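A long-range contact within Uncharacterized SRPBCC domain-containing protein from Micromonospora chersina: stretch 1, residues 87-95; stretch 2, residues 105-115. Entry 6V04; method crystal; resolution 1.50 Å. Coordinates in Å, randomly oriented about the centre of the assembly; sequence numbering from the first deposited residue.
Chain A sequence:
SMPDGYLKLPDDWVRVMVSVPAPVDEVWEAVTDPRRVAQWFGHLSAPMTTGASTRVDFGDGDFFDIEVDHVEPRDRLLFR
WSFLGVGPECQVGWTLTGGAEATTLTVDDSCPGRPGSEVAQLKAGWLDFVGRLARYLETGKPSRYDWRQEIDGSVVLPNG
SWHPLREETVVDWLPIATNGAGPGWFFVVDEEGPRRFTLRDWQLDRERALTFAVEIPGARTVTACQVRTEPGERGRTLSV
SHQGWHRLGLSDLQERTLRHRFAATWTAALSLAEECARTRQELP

Stretch 1 87-95: GPECQVGWT
Stretch 2 (105-115) LTVDDSCPGRP

Residues 91-95 and 106-110 pair as antiparallel strands, with axes 4.6 Å apart at closest and N-to-C directions at 174°. Strand phi/psi values lie near -115/130. Gln91 pairs with Ser110, Gly93 with Asp108 and Thr95 with Thr106. In each of these pairs both backbone N-H groups donate hydrogen bonds to the partner's carbonyl. Gln91 N to Ser110 O is 2.8 Å and Ser110 N to Gln91 O 3.0 Å. Gly93 N to Asp108 O is 2.8 Å and Asp108 N to Gly93 O 2.9 Å. Thr95 N to Thr106 O is 2.9 Å and Thr106 N to Thr95 O 2.8 Å. Val92-Asp109 (CA-CA 4.5 Å) and Trp94-Val107 (CA-CA 4.8 Å) are the non-hydrogen-bonded pairs between them. Successive pairs alternate between the two faces. A type II beta turn runs from Cys111 to Arg114, closed by a hydrogen bond from Arg114 N to Cys111 O at 3.1 Å. Gly113 has phi/psi 79/12; positive phi favours glycine.

Val92, Trp94, Val107 and Asp109 share one face. Trp94 (chi1 m, chi2 -3°) sets CD1 3.8 Å from Val107 CG2; Val107 is t. Asp109 is t; its carboxylate comes nearer stretch 1, with OD1 3.6 Å from Cys90 CB, and OD1 forms a salt bridge with Arg114 NH1 at 2.8 Å. Arg114 (t, t, m) also places NH1 3.2 Å from Cys90 SG, at the guanidinium edge. On the other face, water 2 links Thr95 OG1 (m), Thr106 O and Asp108 OD2 (m).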

# COMPACT_ATOMS: atom_id res chain seq x y z
N GLY A 87 7.95 0.11 -3.59
CA GLY A 87 7.46 -1.02 -4.33
C GLY A 87 7.88 -1.01 -5.79
O GLY A 87 8.29 0.01 -6.35
N PRO A 88 7.77 -2.16 -6.43
CA PRO A 88 8.14 -2.24 -7.85
C PRO A 88 7.23 -1.37 -8.70
O PRO A 88 6.06 -1.15 -8.37
CB PRO A 88 7.97 -3.73 -8.18
CG PRO A 88 6.96 -4.21 -7.19
CD PRO A 88 7.22 -3.43 -5.92
N GLU A 89 7.78 -0.88 -9.81
CA GLU A 89 7.02 0.01 -10.67
C GLU A 89 5.90 -0.74 -11.37
O GLU A 89 6.14 -1.76 -12.04
CB GLU A 89 7.94 0.66 -11.71
CG GLU A 89 7.24 1.67 -12.59
CD GLU A 89 8.18 2.38 -13.54
OE1 GLU A 89 8.59 1.76 -14.55
OE2 GLU A 89 8.52 3.54 -13.26
N CYS A 90 4.68 -0.21 -11.24
CA CYS A 90 3.50 -0.73 -11.90
C CYS A 90 3.09 0.21 -13.02
O CYS A 90 3.18 1.43 -12.88
CB CYS A 90 2.33 -0.87 -10.93
SG CYS A 90 2.74 -1.84 -9.50
N GLN A 91 2.66 -0.37 -14.14
CA GLN A 91 2.08 0.37 -15.25
C GLN A 91 0.58 0.43 -15.05
O GLN A 91 -0.08 -0.63 -15.05
CB GLN A 91 2.41 -0.33 -16.57
CG GLN A 91 3.80 -0.05 -17.12
CD GLN A 91 3.90 1.19 -18.03
OE1 GLN A 91 5.00 1.55 -18.44
NE2 GLN A 91 2.78 1.84 -18.32
N VAL A 92 0.03 1.64 -14.91
CA VAL A 92 -1.39 1.82 -14.61
C VAL A 92 -2.03 2.60 -15.74
O VAL A 92 -1.46 3.57 -16.25
CB VAL A 92 -1.60 2.51 -13.25
CG1 VAL A 92 -3.08 2.62 -12.91
CG2 VAL A 92 -0.87 1.74 -12.14
N GLY A 93 -3.23 2.18 -16.14
CA GLY A 93 -4.00 2.93 -17.11
C GLY A 93 -5.43 3.11 -16.66
O GLY A 93 -6.04 2.17 -16.15
N TRP A 94 -5.96 4.33 -16.78
CA TRP A 94 -7.37 4.62 -16.54
C TRP A 94 -7.95 5.10 -17.86
O TRP A 94 -7.55 6.16 -18.35
CB TRP A 94 -7.56 5.69 -15.46
CG TRP A 94 -7.16 5.33 -14.08
CD1 TRP A 94 -6.69 4.13 -13.62
CD2 TRP A 94 -7.19 6.21 -12.95
NE1 TRP A 94 -6.44 4.21 -12.26
CE2 TRP A 94 -6.73 5.48 -11.84
CE3 TRP A 94 -7.57 7.55 -12.77
CZ2 TRP A 94 -6.63 6.04 -10.57
CZ3 TRP A 94 -7.47 8.10 -11.51
CH2 TRP A 94 -7.01 7.35 -10.42
N THR A 95 -8.85 4.32 -18.45
CA THR A 95 -9.36 4.59 -19.79
C THR A 95 -10.87 4.71 -19.76
O THR A 95 -11.55 3.85 -19.19
CB THR A 95 -8.93 3.48 -20.76
OG1 THR A 95 -7.51 3.30 -20.66
CG2 THR A 95 -9.32 3.82 -22.20
N LEU A 105 -15.22 3.10 -17.08
CA LEU A 105 -13.82 3.30 -16.73
C LEU A 105 -13.16 1.93 -16.65
O LEU A 105 -13.63 1.05 -15.92
CB LEU A 105 -13.67 4.04 -15.40
CG LEU A 105 -12.29 4.00 -14.75
CD1 LEU A 105 -11.32 4.82 -15.54
CD2 LEU A 105 -12.37 4.51 -13.31
N THR A 106 -12.08 1.74 -17.41
CA THR A 106 -11.30 0.52 -17.39
C THR A 106 -9.95 0.81 -16.76
O THR A 106 -9.24 1.71 -17.21
CB THR A 106 -11.11 -0.03 -18.81
OG1 THR A 106 -12.39 -0.26 -19.41
CG2 THR A 106 -10.32 -1.34 -18.79
N VAL A 107 -9.60 0.05 -15.72
CA VAL A 107 -8.32 0.18 -15.03
C VAL A 107 -7.45 -1.00 -15.40
O VAL A 107 -7.87 -2.16 -15.23
CB VAL A 107 -8.49 0.25 -13.51
CG1 VAL A 107 -7.11 0.32 -12.85
CG2 VAL A 107 -9.34 1.45 -13.12
N ASP A 108 -6.25 -0.72 -15.90
CA ASP A 108 -5.20 -1.70 -16.12
C ASP A 108 -4.09 -1.48 -15.11
O ASP A 108 -3.66 -0.34 -14.90
CB ASP A 108 -4.61 -1.56 -17.52
CG ASP A 108 -5.59 -1.90 -18.62
OD1 ASP A 108 -6.10 -3.04 -18.63
OD2 ASP A 108 -5.82 -1.03 -19.48
N ASP A 109 -3.58 -2.56 -14.51
CA ASP A 109 -2.48 -2.46 -13.55
C ASP A 109 -1.60 -3.68 -13.77
O ASP A 109 -2.02 -4.80 -13.46
CB ASP A 109 -3.01 -2.40 -12.11
CG ASP A 109 -1.91 -2.25 -11.07
OD1 ASP A 109 -0.75 -2.64 -11.33
OD2 ASP A 109 -2.22 -1.76 -9.94
N SER A 110 -0.41 -3.49 -14.34
CA SER A 110 0.51 -4.59 -14.58
C SER A 110 1.88 -4.29 -13.98
O SER A 110 2.26 -3.14 -13.78
CB SER A 110 0.63 -4.89 -16.08
OG SER A 110 1.00 -3.74 -16.80
N CYS A 111 2.57 -5.36 -13.66
CA CYS A 111 3.90 -5.29 -13.08
C CYS A 111 4.64 -6.59 -13.38
O CYS A 111 4.21 -7.65 -12.93
CB CYS A 111 3.81 -5.05 -11.58
SG CYS A 111 5.43 -4.94 -10.77
N PRO A 112 5.73 -6.54 -14.14
CA PRO A 112 6.42 -7.78 -14.51
C PRO A 112 6.88 -8.55 -13.28
O PRO A 112 7.46 -7.97 -12.35
CB PRO A 112 7.60 -7.29 -15.35
CG PRO A 112 7.20 -5.95 -15.84
CD PRO A 112 6.35 -5.35 -14.74
N GLY A 113 6.57 -9.84 -13.25
CA GLY A 113 6.97 -10.71 -12.16
C GLY A 113 6.13 -10.60 -10.91
O GLY A 113 6.53 -11.13 -9.87
N ARG A 114 4.99 -9.93 -10.98
CA ARG A 114 4.14 -9.78 -9.81
C ARG A 114 3.80 -11.14 -9.21
O ARG A 114 3.29 -12.02 -9.93
CB ARG A 114 2.85 -9.07 -10.21
CG ARG A 114 1.80 -8.99 -9.12
CD ARG A 114 0.67 -8.11 -9.60
NE ARG A 114 1.02 -6.70 -9.46
CZ ARG A 114 0.52 -5.71 -10.20
NH1 ARG A 114 0.89 -4.47 -9.94
NH2 ARG A 114 -0.34 -5.96 -11.19
N PRO A 115 4.04 -11.36 -7.92
CA PRO A 115 3.63 -12.64 -7.31
C PRO A 115 2.14 -12.89 -7.49
O PRO A 115 1.32 -11.99 -7.33
CB PRO A 115 4.00 -12.47 -5.84
CG PRO A 115 5.06 -11.42 -5.82
CD PRO A 115 4.72 -10.49 -6.95
O HOH W 1 -1.13 -1.78 -17.39
O HOH W 2 -7.05 1.37 -18.93
O HOH W 3 -13.13 1.92 -20.73